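Local coordinates for chromosome partition protein Smc (Pyrococcus furiosus, PDB 3KTA) that probably serves in chromosome condensation and partitioning as an ATP-hydrolysing SMC protein, of which this chain is the C-terminal half of the ABC-type ATPase head, at residues Pro88-Glu94 against Ser118-Thr124; Val104-Ala108 against Arg126-Asn132. Numbering follows the deposited sequence.

Interaction 1. Residues Pro88-Glu94 against Ser118-Thr124; sequences PFYLFDE and SQFIVIT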
loop_
_atom_site.group_PDB
_atom_site.type_symbol
_atom_site.label_atom_id
_atom_site.label_comp_id
_atom_site.label_asym_id
_atom_site.label_seq_id
_atom_site.Cartn_x
_atom_site.Cartn_y
_atom_site.Cartn_z
ATOM N N PRO B 88 -3.579 9.937 -0.024
ATOM C CA PRO B 88 -4.802 9.644 0.738
ATOM C C PRO B 88 -4.644 8.391 1.600
ATOM O O PRO B 88 -4.975 8.435 2.794
ATOM C CB PRO B 88 -5.865 9.464 -0.355
ATOM C CG PRO B 88 -5.387 10.401 -1.455
ATOM C CD PRO B 88 -3.859 10.215 -1.449
ATOM N N PHE B 89 -4.109 7.317 1.027
ATOM C CA PHE B 89 -3.892 6.088 1.809
ATOM C C PHE B 89 -2.692 5.313 1.297
ATOM O O PHE B 89 -2.278 5.489 0.151
ATOM C CB PHE B 89 -5.135 5.190 1.809
ATOM C CG PHE B 89 -5.418 4.544 0.490
ATOM C CD1 PHE B 89 -6.172 5.207 -0.462
ATOM C CD2 PHE B 89 -4.917 3.278 0.196
ATOM C CE1 PHE B 89 -6.439 4.602 -1.675
ATOM C CE2 PHE B 89 -5.183 2.665 -1.015
ATOM C CZ PHE B 89 -5.932 3.347 -1.961
ATOM N N TYR B 90 -2.140 4.469 2.171
ATOM C CA TYR B 90 -1.054 3.558 1.823
ATOM C C TYR B 90 -1.534 2.168 2.160
ATOM O O TYR B 90 -2.209 1.979 3.173
ATOM C CB TYR B 90 0.227 3.889 2.631
ATOM C CG TYR B 90 0.768 5.224 2.209
ATOM C CD1 TYR B 90 0.205 6.398 2.689
ATOM C CD2 TYR B 90 1.806 5.320 1.280
ATOM C CE1 TYR B 90 0.646 7.635 2.255
ATOM C CE2 TYR B 90 2.265 6.560 0.851
ATOM C CZ TYR B 90 1.687 7.704 1.342
ATOM O OH TYR B 90 2.112 8.933 0.915
ATOM N N LEU B 91 -1.207 1.209 1.301
ATOM C CA LEU B 91 -1.522 -0.192 1.549
ATOM C C LEU B 91 -0.213 -0.940 1.541
ATOM O O LEU B 91 0.513 -0.915 0.552
ATOM C CB LEU B 91 -2.450 -0.730 0.469
ATOM C CG LEU B 91 -2.703 -2.235 0.503
ATOM C CD1 LEU B 91 -3.465 -2.651 1.748
ATOM C CD2 LEU B 91 -3.506 -2.586 -0.735
ATOM N N PHE B 92 0.124 -1.540 2.678
ATOM C CA PHE B 92 1.400 -2.226 2.834
ATOM C C PHE B 92 1.105 -3.680 3.186
ATOM O O PHE B 92 0.504 -3.954 4.219
ATOM C CB PHE B 92 2.190 -1.647 4.012
ATOM C CG PHE B 92 2.720 -0.248 3.816
ATOM C CD1 PHE B 92 2.926 0.296 2.553
ATOM C CD2 PHE B 92 3.070 0.501 4.933
ATOM C CE1 PHE B 92 3.450 1.587 2.412
ATOM C CE2 PHE B 92 3.589 1.787 4.814
ATOM C CZ PHE B 92 3.788 2.336 3.551
ATOM N N ASP B 93 1.564 -4.618 2.365
ATOM C CA ASP B 93 1.336 -6.049 2.620
ATOM C C ASP B 93 2.625 -6.782 3.041
ATOM O O ASP B 93 3.481 -7.071 2.209
ATOM C CB ASP B 93 0.775 -6.686 1.352
ATOM C CG ASP B 93 0.196 -8.073 1.586
ATOM O OD1 ASP B 93 0.462 -8.682 2.651
ATOM O OD2 ASP B 93 -0.548 -8.536 0.697
ATOM N N GLU B 94 2.752 -7.058 4.339
ATOM C CA GLU B 94 3.911 -7.751 4.903
ATOM C C GLU B 94 5.252 -7.119 4.490
ATOM O O GLU B 94 6.189 -7.797 4.070
ATOM C CB GLU B 94 3.833 -9.263 4.650
ATOM C CG GLU B 94 2.605 -9.879 5.274
ATOM C CD GLU B 94 2.611 -11.388 5.262
ATOM O OE1 GLU B 94 1.564 -11.975 4.918
ATOM O OE2 GLU B 94 3.655 -12.003 5.622
ATOM N N SER B 118 -2.001 10.725 6.618
ATOM C CA SER B 118 -2.470 9.749 5.633
ATOM C C SER B 118 -3.056 8.534 6.342
ATOM O O SER B 118 -2.682 8.233 7.477
ATOM C CB SER B 118 -1.314 9.265 4.739
ATOM O OG SER B 118 -0.724 10.326 4.009
ATOM N N GLN B 119 -3.923 7.804 5.644
ATOM C CA GLN B 119 -4.444 6.536 6.124
ATOM C C GLN B 119 -3.443 5.422 5.785
ATOM O O GLN B 119 -2.857 5.418 4.700
ATOM C CB GLN B 119 -5.789 6.270 5.445
ATOM C CG GLN B 119 -6.423 4.923 5.765
ATOM C CD GLN B 119 -7.785 4.818 5.091
ATOM O OE1 GLN B 119 -7.904 5.050 3.882
ATOM N NE2 GLN B 119 -8.814 4.498 5.862
ATOM N N PHE B 120 -3.246 4.492 6.716
ATOM C CA PHE B 120 -2.386 3.335 6.488
ATOM C C PHE B 120 -3.140 2.051 6.741
ATOM O O PHE B 120 -3.768 1.898 7.801
ATOM C CB PHE B 120 -1.158 3.406 7.420
ATOM C CG PHE B 120 -0.180 4.441 7.008
ATOM C CD1 PHE B 120 -0.344 5.772 7.395
ATOM C CD2 PHE B 120 0.888 4.112 6.178
ATOM C CE1 PHE B 120 0.564 6.734 6.994
ATOM C CE2 PHE B 120 1.781 5.075 5.761
ATOM C CZ PHE B 120 1.620 6.387 6.159
ATOM N N ILE B 121 -3.066 1.133 5.781
ATOM C CA ILE B 121 -3.657 -0.194 5.948
ATOM C C ILE B 121 -2.517 -1.185 5.794
ATOM O O ILE B 121 -1.876 -1.247 4.738
ATOM C CB ILE B 121 -4.728 -0.476 4.870
ATOM C CG1 ILE B 121 -5.874 0.529 5.002
ATOM C CG2 ILE B 121 -5.249 -1.913 4.987
ATOM C CD1 ILE B 121 -6.723 0.625 3.738
ATOM N N VAL B 122 -2.239 -1.941 6.852
ATOM C CA VAL B 122 -1.016 -2.727 6.894
ATOM C C VAL B 122 -1.338 -4.171 7.247
ATOM O O VAL B 122 -1.894 -4.436 8.302
ATOM C CB VAL B 122 -0.056 -2.160 7.978
ATOM C CG1 VAL B 122 1.221 -3.001 8.066
ATOM C CG2 VAL B 122 0.288 -0.695 7.697
ATOM N N ILE B 123 -0.987 -5.097 6.357
ATOM C CA ILE B 123 -1.110 -6.516 6.653
ATOM C C ILE B 123 0.187 -6.995 7.275
ATOM O O ILE B 123 1.259 -6.717 6.739
ATOM C CB ILE B 123 -1.345 -7.315 5.379
ATOM C CG1 ILE B 123 -2.678 -6.912 4.734
ATOM C CG2 ILE B 123 -1.315 -8.816 5.706
ATOM C CD1 ILE B 123 -2.825 -7.339 3.272
ATOM N N THR B 124 0.101 -7.687 8.409
ATOM C CA THR B 124 1.319 -8.043 9.155
ATOM C C THR B 124 1.120 -9.249 10.067
ATOM O O THR B 124 0.010 -9.502 10.543
ATOM C CB THR B 124 1.821 -6.848 9.994
ATOM O OG1 THR B 124 3.038 -7.201 10.673
ATOM C CG2 THR B 124 0.775 -6.426 11.025
#
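Two parallel strands are the whole of this sheet within the chain, yet their ladder runs on into the companion Smc chain: residues on both strands, among them Leu91, Phe92, Ile121 and Val122, also take part in parallel pairing with the companion chain. Strands 89-93 and 119-123 run at 12° with axes 4.6 Å apart, in plain register from Phe89 opposite Gln119 to Asp93 opposite Ile123. Six backbone hydrogen bonds join them. Tyr90 N reaches Gln119 O (2.8 Å) and Tyr90 O takes Ile121 N (2.9 Å); two residues on, Phe92 N meets Ile121 O (2.9 Å) and Phe92 O meets Ile123 N (2.8 Å). Gln119 N to Pro88 O (3.1 Å) and Glu94 N to Ile123 O (2.8 Å) extend the ladder at its two ends. The run of hydrophobic residues ending in Asp93-Glu94 is the Walker B motif of ABC ATPases. Asp93 holds its side chain about 4 Å from the bound magnesium ion and is hydrogen-bonded to Ser40 of the companion chain; Glu94, where ABC ATPases carry their catalytic glutamate, touches the bound AP5. Ile123 CD1 lies 3.5 Å from Asp93 CG, on the face that also carries Leu91 and Ile121, where Leu91 CD1 and Ile121 CG2 are 3.8 Å apart. The other face carries an aromatic cluster: the Tyr90 and Phe120 rings lie near parallel (13°) but slid apart, centroids 5.0 Å, while Phe92 meets Phe120 obliquely, Phe92 CE2 to Phe120 CD2 being 3.8 Å. Ile111 of helix 101-114 packs onto Phe120 from this side.

Interaction 2. Residues Val104-Ala108 against Arg126-Asn132; sequences VKRVA and RDVMMAN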
loop_
_atom_site.group_PDB
_atom_site.type_symbol
_atom_site.label_atom_id
_atom_site.label_comp_id
_atom_site.label_asym_id
_atom_site.label_seq_id
_atom_site.Cartn_x
_atom_site.Cartn_y
_atom_site.Cartn_z
ATOM N N VAL B 104 11.493 -3.207 12.775
ATOM C CA VAL B 104 10.036 -3.143 12.599
ATOM C C VAL B 104 9.405 -2.096 13.533
ATOM O O VAL B 104 8.539 -1.332 13.112
ATOM C CB VAL B 104 9.362 -4.521 12.798
ATOM C CG1 VAL B 104 7.849 -4.392 12.741
ATOM C CG2 VAL B 104 9.848 -5.509 11.735
ATOM N N LYS B 105 9.848 -2.034 14.792
ATOM C CA LYS B 105 9.308 -1.027 15.704
ATOM C C LYS B 105 9.524 0.390 15.179
ATOM O O LYS B 105 8.632 1.238 15.290
ATOM C CB LYS B 105 9.920 -1.165 17.111
ATOM C CG LYS B 105 9.370 -0.193 18.174
ATOM C CD LYS B 105 7.847 -0.266 18.269
ATOM C CE LYS B 105 7.309 0.401 19.548
ATOM N NZ LYS B 105 7.833 1.765 19.783
ATOM N N ARG B 106 10.702 0.650 14.619
ATOM C CA ARG B 106 10.994 1.991 14.122
ATOM C C ARG B 106 10.094 2.302 12.930
ATOM O O ARG B 106 9.610 3.427 12.784
ATOM C CB ARG B 106 12.475 2.166 13.788
ATOM C CG ARG B 106 13.320 2.220 15.073
ATOM C CD ARG B 106 14.755 2.622 14.806
ATOM N NE ARG B 106 15.519 1.534 14.227
ATOM C CZ ARG B 106 16.235 0.662 14.930
ATOM N NH1 ARG B 106 16.278 0.741 16.261
ATOM N NH2 ARG B 106 16.898 -0.294 14.297
ATOM N N VAL B 107 9.857 1.292 12.101
ATOM C CA VAL B 107 8.920 1.479 10.983
ATOM C C VAL B 107 7.497 1.747 11.492
ATOM O O VAL B 107 6.807 2.658 11.002
ATOM C CB VAL B 107 8.966 0.289 10.011
ATOM C CG1 VAL B 107 7.839 0.378 8.962
ATOM C CG2 VAL B 107 10.308 0.268 9.331
ATOM N N ALA B 108 7.062 0.969 12.482
ATOM C CA ALA B 108 5.745 1.138 13.071
ATOM C C ALA B 108 5.575 2.527 13.700
ATOM O O ALA B 108 4.515 3.150 13.583
ATOM C CB ALA B 108 5.488 0.039 14.106
ATOM N N ARG B 126 3.488 -9.464 12.507
ATOM C CA ARG B 126 4.430 -9.024 13.543
ATOM C C ARG B 126 3.770 -8.215 14.658
ATOM O O ARG B 126 3.239 -7.103 14.436
ATOM C CB ARG B 126 5.568 -8.199 12.934
ATOM C CG ARG B 126 6.293 -8.901 11.795
ATOM C CD ARG B 126 7.148 -10.080 12.312
ATOM N NE ARG B 126 8.289 -9.587 13.069
ATOM C CZ ARG B 126 9.427 -9.159 12.522
ATOM N NH1 ARG B 126 9.587 -9.174 11.205
ATOM N NH2 ARG B 126 10.407 -8.706 13.298
ATOM N N ASP B 127 3.836 -8.752 15.876
ATOM C CA ASP B 127 3.323 -8.040 17.034
ATOM C C ASP B 127 3.840 -6.610 17.176
ATOM O O ASP B 127 3.064 -5.710 17.486
ATOM C CB ASP B 127 3.540 -8.846 18.331
ATOM C CG ASP B 127 4.980 -9.333 18.511
ATOM O OD1 ASP B 127 5.930 -8.776 17.926
ATOM O OD2 ASP B 127 5.161 -10.299 19.282
ATOM N N VAL B 128 5.138 -6.388 16.945
ATOM C CA VAL B 128 5.710 -5.062 17.134
ATOM C C VAL B 128 5.253 -4.086 16.051
ATOM O O VAL B 128 5.377 -2.880 16.225
ATOM C CB VAL B 128 7.252 -5.089 17.225
ATOM C CG1 VAL B 128 7.674 -5.865 18.445
ATOM C CG2 VAL B 128 7.848 -5.730 16.006
HETATM N N MSE B 129 4.733 -4.615 14.942
HETATM C CA MSE B 129 4.112 -3.768 13.929
HETATM C C MSE B 129 2.688 -3.373 14.307
HETATM O O MSE B 129 2.310 -2.214 14.087
HETATM C CB MSE B 129 4.091 -4.456 12.551
HETATM C CG MSE B 129 3.335 -3.657 11.463
HETATM SE SE MSE B 129 4.182 -1.965 10.984
HETATM C CE MSE B 129 5.318 -2.664 9.578
HETATM N N MSE B 130 1.937 -4.347 14.850
HETATM C CA MSE B 130 0.489 -4.306 15.154
HETATM C C MSE B 130 0.120 -3.471 16.387
HETATM O O MSE B 130 -0.970 -2.901 16.463
HETATM C CB MSE B 130 -0.074 -5.786 15.320
HETATM C CG MSE B 130 -0.445 -6.400 16.827
HETATM SE SE MSE B 130 -1.695 -7.842 16.495
HETATM C CE MSE B 130 -2.980 -6.810 15.466
ATOM N N ALA B 131 1.028 -3.422 17.354
ATOM C CA ALA B 131 0.657 -3.127 18.740
ATOM C C ALA B 131 -0.057 -1.798 18.954
ATOM O O ALA B 131 -0.956 -1.704 19.805
ATOM C CB ALA B 131 1.893 -3.209 19.631
ATOM N N ASN B 132 0.358 -0.773 18.214
ATOM C CA ASN B 132 -0.223 0.554 18.351
ATOM C C ASN B 132 -1.147 0.963 17.212
ATOM O O ASN B 132 -1.391 2.149 17.016
ATOM C CB ASN B 132 0.882 1.601 18.507
ATOM C CG ASN B 132 1.665 1.423 19.786
ATOM O OD1 ASN B 132 1.089 1.191 20.849
ATOM N ND2 ASN B 132 2.986 1.531 19.693
#
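Val104 makes the broadest contact from its helix: its CG1 lies 3.5 Å from Val128 CG2 and 3.8 Å from Met129 CB, while its CG2 sits over one face of the Arg126 guanidinium, 3.6 Å from Arg126 NH2. That guanidinium is held by a salt bridge to Asp101 and a hydrogen bond to the Leu99 carbonyl, just before the same helix. Lys105 lies at the edge, its CD 4.1 Å from Val128 O, and its amino group forms a salt bridge with Asp109. Val107 turns sideways, and its CG1 meets the Met129 CE methyl (4.0 Å); it also packs on Leu72 and Leu75 of helix 67-84. Ala108, small enough for close approach, sets its CB 3.6 Å from Val128 O and 3.9 Å from Met129 SE (a selenomethionine). Apolar packing thus seats the short helix 127-130, with Arg126 at its N-cap position, against the connecting helix of a beta-alpha-beta unit in an ABC-type P-loop NTPase fold.

In the fold
Along the chain, residues 88-94 come first, then 104-108, 118-124 and 126-132, so the two contacts cross rather than nest. Interaction 1 closes a loop of 23 residues that contains the connection after Glu94, the whole of helix 101-114 and the turn leading to the second strand; interaction 2 closes one of 17 residues, from the later turns of that helix through strand 119-123. Together they fix a beta-alpha-beta unit and the short helix following it: the strands pair directly, and the helix between them grips the chain just beyond the second strand. The contacts meet at Met129, whose CB lies 3.5 Å from Thr124 OG1 and whose CG lies 4.1 Å from Val122 CG1.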